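Local structure of pesticidial crystal protein CRY2AA (Bacillus thuringiensis serovar kurstaki, 1I5P) at residues 270-284 and 461-473. The protein promotes colloidosmotic lysis by binding to the midgut epithelial cells of dipteran and lepidopteran larvae. Numbering follows the deposited sequence.
Sequences SSGANLYASGSGPQQ and RAYLVSVHNRKNN
Leu-275 and Ala-277 pair with His-468 and Ser-466 in an antiparallel ladder that joins the edge strand 275-278 to the central strand of a three-stranded sheet in the beta-prism domain of this three-domain toxin; 422-430 is the third strand. Four backbone bonds hold the ladder, among them His-468 N to Leu-275 O at 2.9 Å. On one face Val-467 CG1 reaches Tyr-276 CE2 at 3.8 Å, the two side chains lying side by side, and also packs against the amide carbon of Asn-274. Small Ala-277 on the other face leaves room for Ser-466 OG, which shares a 2.7 Å hydrogen bond with His-468 NE2. At the end of the strand, Asn-469 has CG anti to its backbone N (chi1 -163°), which carries ND2 across to both Gly-272 O and Asn-274 OD1, each at 2.7 Å. An amide suits this place: its OD1 meanwhile accepts from Lys-471 N in an Asx turn, fixing the rotation of the group. At the opposite end Gln-284 CG lies over one face of the Tyr-463 ring, whose OH donates in the carbonyl plane to a lone pair of Gln-283 OE1 at 2.6 Å. Lys-471 NZ hydrogen-bonds His-485 ND1 and Asn-473 OD1, and weakly Ser-270 OG, itself bonded to Thr-495 O.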
ATOM      1  N   SER A 270       3.229  -0.101 -10.135  1.00 13.34           N
ATOM      2  CA  SER A 270       1.801   0.004 -10.420  1.00 14.28           C
ATOM      3  C   SER A 270       0.874  -0.003  -9.215  1.00 14.96           C
ATOM      4  O   SER A 270      -0.276   0.435  -9.306  1.00 14.84           O
ATOM      5  CB  SER A 270       1.377  -1.102 -11.389  1.00 15.39           C
ATOM      6  OG  SER A 270       1.222  -2.333 -10.712  1.00 26.12           O
ATOM      7  N   SER A 271       1.358  -0.505  -8.088  1.00 14.14           N
ATOM      8  CA  SER A 271       0.546  -0.539  -6.879  1.00 13.65           C
ATOM      9  C   SER A 271       1.410  -0.801  -5.660  1.00 13.56           C
ATOM     10  O   SER A 271       2.545  -1.263  -5.778  1.00 15.43           O
ATOM     11  CB  SER A 271      -0.529  -1.623  -6.992  1.00 11.34           C
ATOM     12  OG  SER A 271       0.062  -2.900  -7.139  1.00  9.24           O
ATOM     13  N   GLY A 272       0.867  -0.497  -4.488  1.00 14.76           N
ATOM     14  CA  GLY A 272       1.600  -0.715  -3.258  1.00 14.59           C
ATOM     15  C   GLY A 272       0.738  -1.437  -2.247  1.00 13.58           C
ATOM     16  O   GLY A 272      -0.241  -2.081  -2.607  1.00 13.38           O
ATOM     17  N   ALA A 273       1.100  -1.333  -0.977  1.00 12.79           N
ATOM     18  CA  ALA A 273       0.333  -1.978   0.076  1.00 12.92           C
ATOM     19  C   ALA A 273      -1.021  -1.303   0.223  1.00 12.13           C
ATOM     20  O   ALA A 273      -1.180  -0.128  -0.114  1.00 11.89           O
ATOM     21  CB  ALA A 273       1.088  -1.899   1.393  1.00 13.93           C
ATOM     22  N   ASN A 274      -2.004  -2.048   0.714  1.00 10.72           N
ATOM     23  CA  ASN A 274      -3.330  -1.488   0.924  1.00 12.12           C
ATOM     24  C   ASN A 274      -3.341  -0.665   2.197  1.00 12.39           C
ATOM     25  O   ASN A 274      -2.418  -0.732   3.003  1.00 11.00           O
ATOM     26  CB  ASN A 274      -4.376  -2.593   1.106  1.00 12.92           C
ATOM     27  CG  ASN A 274      -4.590  -3.428  -0.135  1.00 16.52           C
ATOM     28  OD1 ASN A 274      -4.667  -2.912  -1.247  1.00 16.75           O
ATOM     29  ND2 ASN A 274      -4.710  -4.739   0.059  1.00 14.18           N
ATOM     30  N   LEU A 275      -4.404   0.114   2.357  1.00 13.72           N
ATOM     31  CA  LEU A 275      -4.636   0.900   3.562  1.00 12.01           C
ATOM     32  C   LEU A 275      -6.064   0.478   3.883  1.00 12.43           C
ATOM     33  O   LEU A 275      -6.945   0.623   3.043  1.00 13.05           O
ATOM     34  CB  LEU A 275      -4.585   2.409   3.280  1.00 12.48           C
ATOM     35  CG  LEU A 275      -3.238   3.028   2.890  1.00 10.58           C
ATOM     36  CD1 LEU A 275      -3.403   4.530   2.746  1.00  9.98           C
ATOM     37  CD2 LEU A 275      -2.188   2.708   3.947  1.00  8.88           C
ATOM     38  N   TYR A 276      -6.291  -0.075   5.071  1.00 11.73           N
ATOM     39  CA  TYR A 276      -7.632  -0.513   5.444  1.00 11.66           C
ATOM     40  C   TYR A 276      -8.279   0.447   6.414  1.00 10.99           C
ATOM     41  O   TYR A 276      -7.642   0.925   7.352  1.00  8.37           O
ATOM     42  CB  TYR A 276      -7.605  -1.897   6.092  1.00 10.13           C
ATOM     43  CG  TYR A 276      -6.790  -2.908   5.340  1.00  8.22           C
ATOM     44  CD1 TYR A 276      -5.439  -3.096   5.628  1.00  6.92           C
ATOM     45  CD2 TYR A 276      -7.366  -3.678   4.331  1.00 10.65           C
ATOM     46  CE1 TYR A 276      -4.683  -4.037   4.927  1.00  8.49           C
ATOM     47  CE2 TYR A 276      -6.621  -4.611   3.624  1.00  6.99           C
ATOM     48  CZ  TYR A 276      -5.288  -4.790   3.923  1.00  9.20           C
ATOM     49  OH  TYR A 276      -4.573  -5.731   3.215  1.00 10.52           O
ATOM     50  N   ALA A 277      -9.557   0.716   6.182  1.00  9.94           N
ATOM     51  CA  ALA A 277     -10.302   1.618   7.036  1.00 11.61           C
ATOM     52  C   ALA A 277     -11.573   0.950   7.532  1.00 12.01           C
ATOM     53  O   ALA A 277     -12.241   0.234   6.783  1.00 13.21           O
ATOM     54  CB  ALA A 277     -10.647   2.888   6.273  1.00 11.71           C
ATOM     55  N   SER A 278     -11.886   1.166   8.804  1.00 10.88           N
ATOM     56  CA  SER A 278     -13.104   0.632   9.396  1.00 13.45           C
ATOM     57  C   SER A 278     -13.707   1.802  10.163  1.00 14.02           C
ATOM     58  O   SER A 278     -13.034   2.807  10.396  1.00 13.84           O
ATOM     59  CB  SER A 278     -12.814  -0.560  10.327  1.00 14.60           C
ATOM     60  OG  SER A 278     -12.224  -0.159  11.553  1.00 13.64           O
ATOM     61  N   GLY A 279     -14.968   1.678  10.557  1.00 13.71           N
ATOM     62  CA  GLY A 279     -15.614   2.778  11.247  1.00 14.54           C
ATOM     63  C   GLY A 279     -15.342   2.965  12.726  1.00 16.82           C
ATOM     64  O   GLY A 279     -14.995   2.021  13.446  1.00 15.37           O
ATOM     65  N   SER A 280     -15.490   4.211  13.165  1.00 16.00           N
ATOM     66  CA  SER A 280     -15.335   4.585  14.563  1.00 16.80           C
ATOM     67  C   SER A 280     -16.758   4.554  15.102  1.00 15.80           C
ATOM     68  O   SER A 280     -17.704   4.353  14.342  1.00 14.81           O
ATOM     69  CB  SER A 280     -14.777   6.004  14.695  1.00 16.87           C
ATOM     70  OG  SER A 280     -13.489   6.107  14.116  1.00 22.07           O
ATOM     71  N   GLY A 281     -16.923   4.759  16.402  1.00 16.27           N
ATOM     72  CA  GLY A 281     -18.260   4.734  16.960  1.00 16.31           C
ATOM     73  C   GLY A 281     -18.356   3.721  18.079  1.00 15.73           C
ATOM     74  O   GLY A 281     -17.456   2.905  18.254  1.00 14.92           O
ATOM     75  N   PRO A 282     -19.452   3.741  18.848  1.00 17.59           N
ATOM     76  CA  PRO A 282     -19.640   2.810  19.962  1.00 18.52           C
ATOM     77  C   PRO A 282     -20.079   1.377  19.626  1.00 20.06           C
ATOM     78  O   PRO A 282     -20.039   0.510  20.497  1.00 19.60           O
ATOM     79  CB  PRO A 282     -20.674   3.529  20.816  1.00 18.50           C
ATOM     80  CG  PRO A 282     -21.566   4.112  19.765  1.00 18.81           C
ATOM     81  CD  PRO A 282     -20.556   4.721  18.804  1.00 17.01           C
ATOM     82  N   GLN A 283     -20.502   1.120  18.388  1.00 19.63           N
ATOM     83  CA  GLN A 283     -20.955  -0.225  18.008  1.00 20.58           C
ATOM     84  C   GLN A 283     -19.854  -1.258  17.765  1.00 20.55           C
ATOM     85  O   GLN A 283     -19.952  -2.401  18.217  1.00 20.44           O
ATOM     86  CB  GLN A 283     -21.854  -0.153  16.768  1.00 21.48           C
ATOM     87  CG  GLN A 283     -23.224   0.430  17.039  1.00 23.10           C
ATOM     88  CD  GLN A 283     -24.161   0.299  15.859  1.00 21.11           C
ATOM     89  OE1 GLN A 283     -24.224  -0.746  15.214  1.00 23.59           O
ATOM     90  NE2 GLN A 283     -24.906   1.363  15.577  1.00 20.89           N
ATOM     91  N   GLN A 284     -18.812  -0.864  17.045  1.00 19.28           N
ATOM     92  CA  GLN A 284     -17.710  -1.775  16.751  1.00 19.79           C
ATOM     93  C   GLN A 284     -16.846  -1.904  18.002  1.00 19.82           C
ATOM     94  O   GLN A 284     -15.872  -1.178  18.173  1.00 19.45           O
ATOM     95  CB  GLN A 284     -16.903  -1.227  15.574  1.00 17.65           C
ATOM     96  CG  GLN A 284     -17.770  -0.916  14.358  1.00 17.87           C
ATOM     97  CD  GLN A 284     -18.367   0.486  14.380  1.00 17.07           C
ATOM     98  OE1 GLN A 284     -18.526   1.097  15.436  1.00 17.47           O
ATOM     99  NE2 GLN A 284     -18.712   0.995  13.202  1.00 16.46           N
ATOM    100  N   ARG A 461     -25.071  -7.982  12.709  1.00 24.01           N
ATOM    101  CA  ARG A 461     -24.628  -6.717  12.150  1.00 22.98           C
ATOM    102  C   ARG A 461     -23.455  -6.907  11.199  1.00 21.41           C
ATOM    103  O   ARG A 461     -22.684  -7.856  11.323  1.00 19.86           O
ATOM    104  CB  ARG A 461     -24.207  -5.768  13.275  1.00 22.04           C
ATOM    105  CG  ARG A 461     -25.345  -5.294  14.174  1.00 23.09           C
ATOM    106  CD  ARG A 461     -26.189  -4.247  13.482  1.00 21.50           C
ATOM    107  NE  ARG A 461     -27.172  -3.642  14.376  1.00 25.72           N
ATOM    108  CZ  ARG A 461     -28.313  -4.214  14.744  1.00 23.95           C
ATOM    109  NH1 ARG A 461     -28.634  -5.420  14.297  1.00 24.12           N
ATOM    110  NH2 ARG A 461     -29.137  -3.570  15.558  1.00 26.81           N
ATOM    111  N   ALA A 462     -23.336  -5.993  10.244  1.00 21.65           N
ATOM    112  CA  ALA A 462     -22.249  -6.019   9.280  1.00 20.11           C
ATOM    113  C   ALA A 462     -21.572  -4.655   9.310  1.00 18.48           C
ATOM    114  O   ALA A 462     -22.218  -3.638   9.087  1.00 19.34           O
ATOM    115  CB  ALA A 462     -22.783  -6.307   7.881  1.00 18.94           C
ATOM    116  N   TYR A 463     -20.278  -4.643   9.611  1.00 16.80           N
ATOM    117  CA  TYR A 463     -19.505  -3.409   9.649  1.00 13.81           C
ATOM    118  C   TYR A 463     -18.451  -3.517   8.555  1.00 13.25           C
ATOM    119  O   TYR A 463     -17.520  -4.313   8.651  1.00 12.66           O
ATOM    120  CB  TYR A 463     -18.866  -3.233  11.027  1.00 14.85           C
ATOM    121  CG  TYR A 463     -19.897  -3.150  12.134  1.00 13.21           C
ATOM    122  CD1 TYR A 463     -20.111  -4.221  13.005  1.00 14.50           C
ATOM    123  CD2 TYR A 463     -20.683  -2.009  12.286  1.00 14.72           C
ATOM    124  CE1 TYR A 463     -21.091  -4.152  14.006  1.00 16.34           C
ATOM    125  CE2 TYR A 463     -21.662  -1.928  13.275  1.00 14.48           C
ATOM    126  CZ  TYR A 463     -21.861  -2.998  14.132  1.00 16.66           C
ATOM    127  OH  TYR A 463     -22.833  -2.894  15.105  1.00 16.69           O
ATOM    128  N   LEU A 464     -18.614  -2.708   7.515  1.00 13.54           N
ATOM    129  CA  LEU A 464     -17.733  -2.739   6.358  1.00 14.65           C
ATOM    130  C   LEU A 464     -16.365  -2.100   6.517  1.00 15.37           C
ATOM    131  O   LEU A 464     -16.161  -1.196   7.333  1.00 14.59           O
ATOM    132  CB  LEU A 464     -18.447  -2.124   5.154  1.00 14.06           C
ATOM    133  CG  LEU A 464     -19.857  -2.674   4.930  1.00 17.13           C
ATOM    134  CD1 LEU A 464     -20.436  -2.099   3.652  1.00 13.16           C
ATOM    135  CD2 LEU A 464     -19.815  -4.196   4.864  1.00 15.57           C
ATOM    136  N   VAL A 465     -15.438  -2.597   5.707  1.00 13.83           N
ATOM    137  CA  VAL A 465     -14.059  -2.147   5.680  1.00 13.88           C
ATOM    138  C   VAL A 465     -13.720  -1.767   4.242  1.00 15.97           C
ATOM    139  O   VAL A 465     -13.935  -2.557   3.320  1.00 15.68           O
ATOM    140  CB  VAL A 465     -13.113  -3.289   6.132  1.00 16.36           C
ATOM    141  CG1 VAL A 465     -11.652  -2.905   5.895  1.00 15.83           C
ATOM    142  CG2 VAL A 465     -13.368  -3.621   7.602  1.00 13.77           C
ATOM    143  N   SER A 466     -13.209  -0.557   4.040  1.00 16.52           N
ATOM    144  CA  SER A 466     -12.827  -0.145   2.695  1.00 16.05           C
ATOM    145  C   SER A 466     -11.325  -0.392   2.519  1.00 15.70           C
ATOM    146  O   SER A 466     -10.526  -0.119   3.419  1.00 13.17           O
ATOM    147  CB  SER A 466     -13.183   1.331   2.444  1.00 13.26           C
ATOM    148  OG  SER A 466     -12.646   2.190   3.429  1.00 16.21           O
ATOM    149  N   VAL A 467     -10.963  -0.952   1.367  1.00 14.55           N
ATOM    150  CA  VAL A 467      -9.578  -1.270   1.044  1.00 14.35           C
ATOM    151  C   VAL A 467      -9.079  -0.281   0.001  1.00 14.36           C
ATOM    152  O   VAL A 467      -9.535  -0.286  -1.146  1.00 12.34           O
ATOM    153  CB  VAL A 467      -9.455  -2.700   0.474  1.00 11.92           C
ATOM    154  CG1 VAL A 467      -7.992  -3.100   0.385  1.00  9.12           C
ATOM    155  CG2 VAL A 467     -10.230  -3.681   1.350  1.00 13.26           C
ATOM    156  N   HIS A 468      -8.135   0.558   0.408  1.00 13.71           N
ATOM    157  CA  HIS A 468      -7.588   1.587  -0.466  1.00 13.62           C
ATOM    158  C   HIS A 468      -6.226   1.209  -1.038  1.00 13.96           C
ATOM    159  O   HIS A 468      -5.333   0.747  -0.317  1.00 14.19           O
ATOM    160  CB  HIS A 468      -7.477   2.901   0.309  1.00 12.02           C
ATOM    161  CG  HIS A 468      -8.749   3.303   0.989  1.00 11.56           C
ATOM    162  ND1 HIS A 468      -9.464   4.427   0.636  1.00  8.22           N
ATOM    163  CD2 HIS A 468      -9.439   2.722   2.001  1.00  8.78           C
ATOM    164  CE1 HIS A 468     -10.539   4.521   1.399  1.00 10.79           C
ATOM    165  NE2 HIS A 468     -10.545   3.498   2.237  1.00  6.96           N
ATOM    166  N   ASN A 469      -6.070   1.410  -2.341  1.00 11.15           N
ATOM    167  CA  ASN A 469      -4.816   1.088  -2.998  1.00 10.20           C
ATOM    168  C   ASN A 469      -4.606   2.035  -4.172  1.00 11.70           C
ATOM    169  O   ASN A 469      -5.575   2.533  -4.757  1.00 11.26           O
ATOM    170  CB  ASN A 469      -4.843  -0.373  -3.470  1.00  9.06           C
ATOM    171  CG  ASN A 469      -3.465  -0.907  -3.797  1.00  9.58           C
ATOM    172  OD1 ASN A 469      -2.905  -0.597  -4.848  1.00 10.62           O
ATOM    173  ND2 ASN A 469      -2.905  -1.705  -2.894  1.00  8.38           N
ATOM    174  N   ARG A 470      -3.344   2.277  -4.512  1.00 12.60           N
ATOM    175  CA  ARG A 470      -3.007   3.159  -5.619  1.00 14.48           C
ATOM    176  C   ARG A 470      -3.321   2.545  -6.979  1.00 15.30           C
ATOM    177  O   ARG A 470      -3.502   3.270  -7.964  1.00 13.28           O
ATOM    178  CB  ARG A 470      -1.526   3.516  -5.573  1.00 16.66           C
ATOM    179  CG  ARG A 470      -1.140   4.498  -4.483  1.00 20.82           C
ATOM    180  CD  ARG A 470       0.282   4.980  -4.695  1.00 24.85           C
ATOM    181  NE  ARG A 470       0.509   6.290  -4.089  1.00 35.07           N
ATOM    182  CZ  ARG A 470       0.989   6.486  -2.867  1.00 36.38           C
ATOM    183  NH1 ARG A 470       1.304   5.450  -2.101  1.00 39.83           N
ATOM    184  NH2 ARG A 470       1.161   7.719  -2.414  1.00 39.06           N
ATOM    185  N   LYS A 471      -3.370   1.215  -7.031  1.00 12.27           N
ATOM    186  CA  LYS A 471      -3.643   0.495  -8.272  1.00 11.68           C
ATOM    187  C   LYS A 471      -4.618   1.238  -9.175  1.00 11.65           C
ATOM    188  O   LYS A 471      -5.725   1.574  -8.761  1.00 11.95           O
ATOM    189  CB  LYS A 471      -4.198  -0.896  -7.967  1.00 10.24           C
ATOM    190  CG  LYS A 471      -4.389  -1.751  -9.205  1.00 11.80           C
ATOM    191  CD  LYS A 471      -3.067  -1.924  -9.944  1.00 10.37           C
ATOM    192  CE  LYS A 471      -3.201  -2.911 -11.091  1.00  7.89           C
ATOM    193  NZ  LYS A 471      -1.877  -3.224 -11.703  1.00  7.97           N
ATOM    194  N   ASN A 472      -4.210   1.482 -10.414  1.00 11.77           N
ATOM    195  CA  ASN A 472      -5.066   2.210 -11.339  1.00 12.52           C
ATOM    196  C   ASN A 472      -4.854   1.809 -12.801  1.00 12.44           C
ATOM    197  O   ASN A 472      -5.743   2.000 -13.635  1.00 10.65           O
ATOM    198  CB  ASN A 472      -4.822   3.715 -11.151  1.00 13.48           C
ATOM    199  CG  ASN A 472      -5.895   4.583 -11.796  1.00 14.46           C
ATOM    200  OD1 ASN A 472      -7.046   4.179 -11.926  1.00 13.16           O
ATOM    201  ND2 ASN A 472      -5.515   5.800 -12.176  1.00 13.99           N
ATOM    202  N   ASN A 473      -3.693   1.235 -13.112  1.00 13.30           N
ATOM    203  CA  ASN A 473      -3.403   0.839 -14.488  1.00 13.31           C
ATOM    204  C   ASN A 473      -4.081  -0.471 -14.871  1.00 12.74           C
ATOM    205  O   ASN A 473      -3.429  -1.474 -15.163  1.00 12.27           O
ATOM    206  CB  ASN A 473      -1.888   0.742 -14.720  1.00 12.19           C
ATOM    207  CG  ASN A 473      -1.237  -0.376 -13.936  1.00 14.41           C
ATOM    208  OD1 ASN A 473      -1.547  -0.595 -12.769  1.00 12.86           O
ATOM    209  ND2 ASN A 473      -0.311  -1.083 -14.578  1.00 11.40           N
TER
HETATM  210  O   HOH W   1      -1.642   2.130 -10.927  1.00  7.65           O
HETATM  211  O   HOH W   2      -0.653  -4.528  -9.533  1.00  9.74           O
HETATM  212  O   HOH W   3      -1.141   1.279  -2.696  1.00 10.83           O
HETATM  213  O   HOH W   4     -16.365  -0.677   9.833  1.00 11.75           O